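Side-chain contact in cadherin-5 (Gallus gallus, PDB 3PPE), which mediates calcium-dependent, mainly homophilic adhesion between endothelial cells and takes part in coupling actin fibres to their junctions: residues G53-F58 / F90-S95. Sequence-based numbering, arbitrary orientation.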
loop_
_atom_site.group_PDB
_atom_site.type_symbol
_atom_site.label_atom_id
_atom_site.label_comp_id
_atom_site.label_asym_id
_atom_site.label_seq_id
_atom_site.Cartn_x
_atom_site.Cartn_y
_atom_site.Cartn_z
ATOM N N GLY A 53 -3.646 -12.886 -3.004
ATOM C CA GLY A 53 -2.992 -12.258 -4.138
ATOM C C GLY A 53 -2.070 -11.129 -3.723
ATOM O O GLY A 53 -1.552 -10.397 -4.567
ATOM N N ASP A 54 -1.865 -10.987 -2.418
ATOM C CA ASP A 54 -0.994 -9.925 -1.879
ATOM C C ASP A 54 0.470 -10.213 -2.180
ATOM O O ASP A 54 0.922 -11.361 -2.063
ATOM C CB ASP A 54 -1.167 -9.753 -0.364
ATOM C CG ASP A 54 -2.504 -9.157 0.015
ATOM O OD1 ASP A 54 -3.336 -9.948 0.448
ATOM O OD2 ASP A 54 -2.755 -7.930 -0.125
ATOM N N ILE A 55 1.174 -9.172 -2.603
ATOM C CA ILE A 55 2.588 -9.239 -2.931
ATOM C C ILE A 55 3.295 -8.393 -1.909
ATOM O O ILE A 55 2.819 -7.305 -1.552
ATOM C CB ILE A 55 2.876 -8.719 -4.368
ATOM C CG1 ILE A 55 2.174 -9.631 -5.383
ATOM C CG2 ILE A 55 4.411 -8.644 -4.639
ATOM C CD1 ILE A 55 2.474 -9.265 -6.833
ATOM N N TYR A 56 4.375 -8.948 -1.382
ATOM C CA TYR A 56 5.229 -8.267 -0.419
ATOM C C TYR A 56 6.634 -8.177 -0.957
ATOM O O TYR A 56 7.035 -9.021 -1.759
ATOM C CB TYR A 56 5.235 -9.030 0.910
ATOM C CG TYR A 56 4.042 -8.727 1.781
ATOM C CD1 TYR A 56 2.821 -9.333 1.550
ATOM C CD2 TYR A 56 4.150 -7.864 2.862
ATOM C CE1 TYR A 56 1.720 -9.058 2.349
ATOM C CE2 TYR A 56 3.061 -7.591 3.672
ATOM C CZ TYR A 56 1.856 -8.171 3.405
ATOM O OH TYR A 56 0.777 -7.898 4.231
ATOM N N ALA A 57 7.367 -7.159 -0.509
ATOM C CA ALA A 57 8.781 -6.988 -0.826
ATOM C C ALA A 57 9.628 -7.437 0.361
ATOM O O ALA A 57 9.339 -7.083 1.508
ATOM C CB ALA A 57 9.091 -5.476 -1.135
ATOM N N PHE A 58 10.710 -8.153 0.057
ATOM C CA PHE A 58 11.555 -8.796 1.080
ATOM C C PHE A 58 12.963 -8.197 1.165
ATOM O O PHE A 58 13.835 -8.730 1.848
ATOM C CB PHE A 58 11.589 -10.319 0.878
ATOM C CG PHE A 58 10.327 -10.985 1.323
ATOM C CD1 PHE A 58 9.170 -10.888 0.557
ATOM C CD2 PHE A 58 10.265 -11.664 2.532
ATOM C CE1 PHE A 58 7.982 -11.471 0.984
ATOM C CE2 PHE A 58 9.074 -12.256 2.950
ATOM C CZ PHE A 58 7.936 -12.157 2.175
ATOM N N PHE A 90 2.227 -6.697 -15.503
ATOM C CA PHE A 90 2.048 -5.529 -14.668
ATOM C C PHE A 90 3.410 -4.981 -14.287
ATOM O O PHE A 90 4.449 -5.644 -14.470
ATOM C CB PHE A 90 1.138 -5.824 -13.441
ATOM C CG PHE A 90 1.746 -6.750 -12.394
ATOM C CD1 PHE A 90 1.762 -8.134 -12.578
ATOM C CD2 PHE A 90 2.268 -6.221 -11.217
ATOM C CE1 PHE A 90 2.319 -8.991 -11.612
ATOM C CE2 PHE A 90 2.819 -7.041 -10.244
ATOM C CZ PHE A 90 2.868 -8.436 -10.435
ATOM N N ILE A 91 3.417 -3.766 -13.755
ATOM C CA ILE A 91 4.673 -3.163 -13.319
ATOM C C ILE A 91 4.546 -2.795 -11.852
ATOM O O ILE A 91 3.533 -2.246 -11.426
ATOM C CB ILE A 91 5.050 -1.933 -14.212
ATOM C CG1 ILE A 91 5.449 -2.433 -15.618
ATOM C CG2 ILE A 91 6.159 -1.081 -13.553
ATOM C CD1 ILE A 91 5.583 -1.326 -16.769
ATOM N N ILE A 92 5.564 -3.163 -11.081
ATOM C CA ILE A 92 5.719 -2.672 -9.726
ATOM C C ILE A 92 6.631 -1.434 -9.843
ATOM O O ILE A 92 7.790 -1.552 -10.234
ATOM C CB ILE A 92 6.354 -3.751 -8.775
ATOM C CG1 ILE A 92 5.403 -4.968 -8.570
ATOM C CG2 ILE A 92 6.640 -3.084 -7.416
ATOM C CD1 ILE A 92 6.077 -6.146 -7.828
ATOM N N LYS A 93 6.090 -0.267 -9.508
ATOM C CA LYS A 93 6.814 1.030 -9.589
ATOM C C LYS A 93 7.379 1.351 -8.225
ATOM O O LYS A 93 6.668 1.222 -7.240
ATOM C CB LYS A 93 5.818 2.137 -9.945
ATOM C CG LYS A 93 5.289 2.049 -11.368
ATOM C CD LYS A 93 6.111 2.926 -12.318
ATOM C CE LYS A 93 5.664 2.753 -13.785
ATOM N NZ LYS A 93 6.595 3.499 -14.691
ATOM N N VAL A 94 8.651 1.763 -8.151
ATOM C CA VAL A 94 9.256 2.164 -6.853
ATOM C C VAL A 94 9.080 3.680 -6.763
ATOM O O VAL A 94 9.626 4.412 -7.593
ATOM C CB VAL A 94 10.764 1.770 -6.745
ATOM C CG1 VAL A 94 11.378 2.114 -5.329
ATOM C CG2 VAL A 94 10.952 0.236 -7.051
ATOM N N SER A 95 8.344 4.132 -5.758
ATOM C CA SER A 95 7.998 5.549 -5.561
ATOM C C SER A 95 9.169 6.261 -4.905
ATOM O O SER A 95 9.720 5.784 -3.939
ATOM C CB SER A 95 6.769 5.684 -4.648
ATOM O OG SER A 95 5.717 4.873 -5.145
#
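Ile55 in strand 54-57 faces Phe90 and Ile92 in strand 82-95 across the interior of the first cadherin domain, the two backbones standing 10.0 Å apart between Ile55 CA and Ile92 CA. At that separation the strands belong to different sheets, and only side chains bridge the gap. Ile55 does so with both branches. Its CG1 lies beside the backbone N (chi1 -63°), anti to the carbonyl carbon, and the extended chain beyond it carries the terminal methyl across to the Phe90 ring, where Ile55 CD1 meets Phe90 CZ at 3.7 Å. The methyl arrives obliquely at the far end of the ring, with Phe90 CE2 a little further off at 4.1 Å. The shorter branch makes a looser approach, Ile55 CG2 to Ile92 CD1 at 4.4 Å. A branched aliphatic residue suits this place: it favours the extended backbone and offers two apolar arms to two neighbours in a buried, wholly apolar contact. Phe90 has the length to reach in from the facing strand, and its side chain also touches Leu71 and Ala73 of the adjoining strand 68-77. Ile92 packs on Val21 as well, while Met7 and Leu24 touch Ile55. The Phe90 ring further meets Trp4 of the second subunit, planes inclined at about 35°, consistent with this patch of core lying beside the domain-swapped dimer interface, where N-terminal tryptophans of classical cadherins dock into the partner. Apolar side chains meeting between two facing sheets are characteristic of the Greek-key β-sandwich of a cadherin EC1 domain.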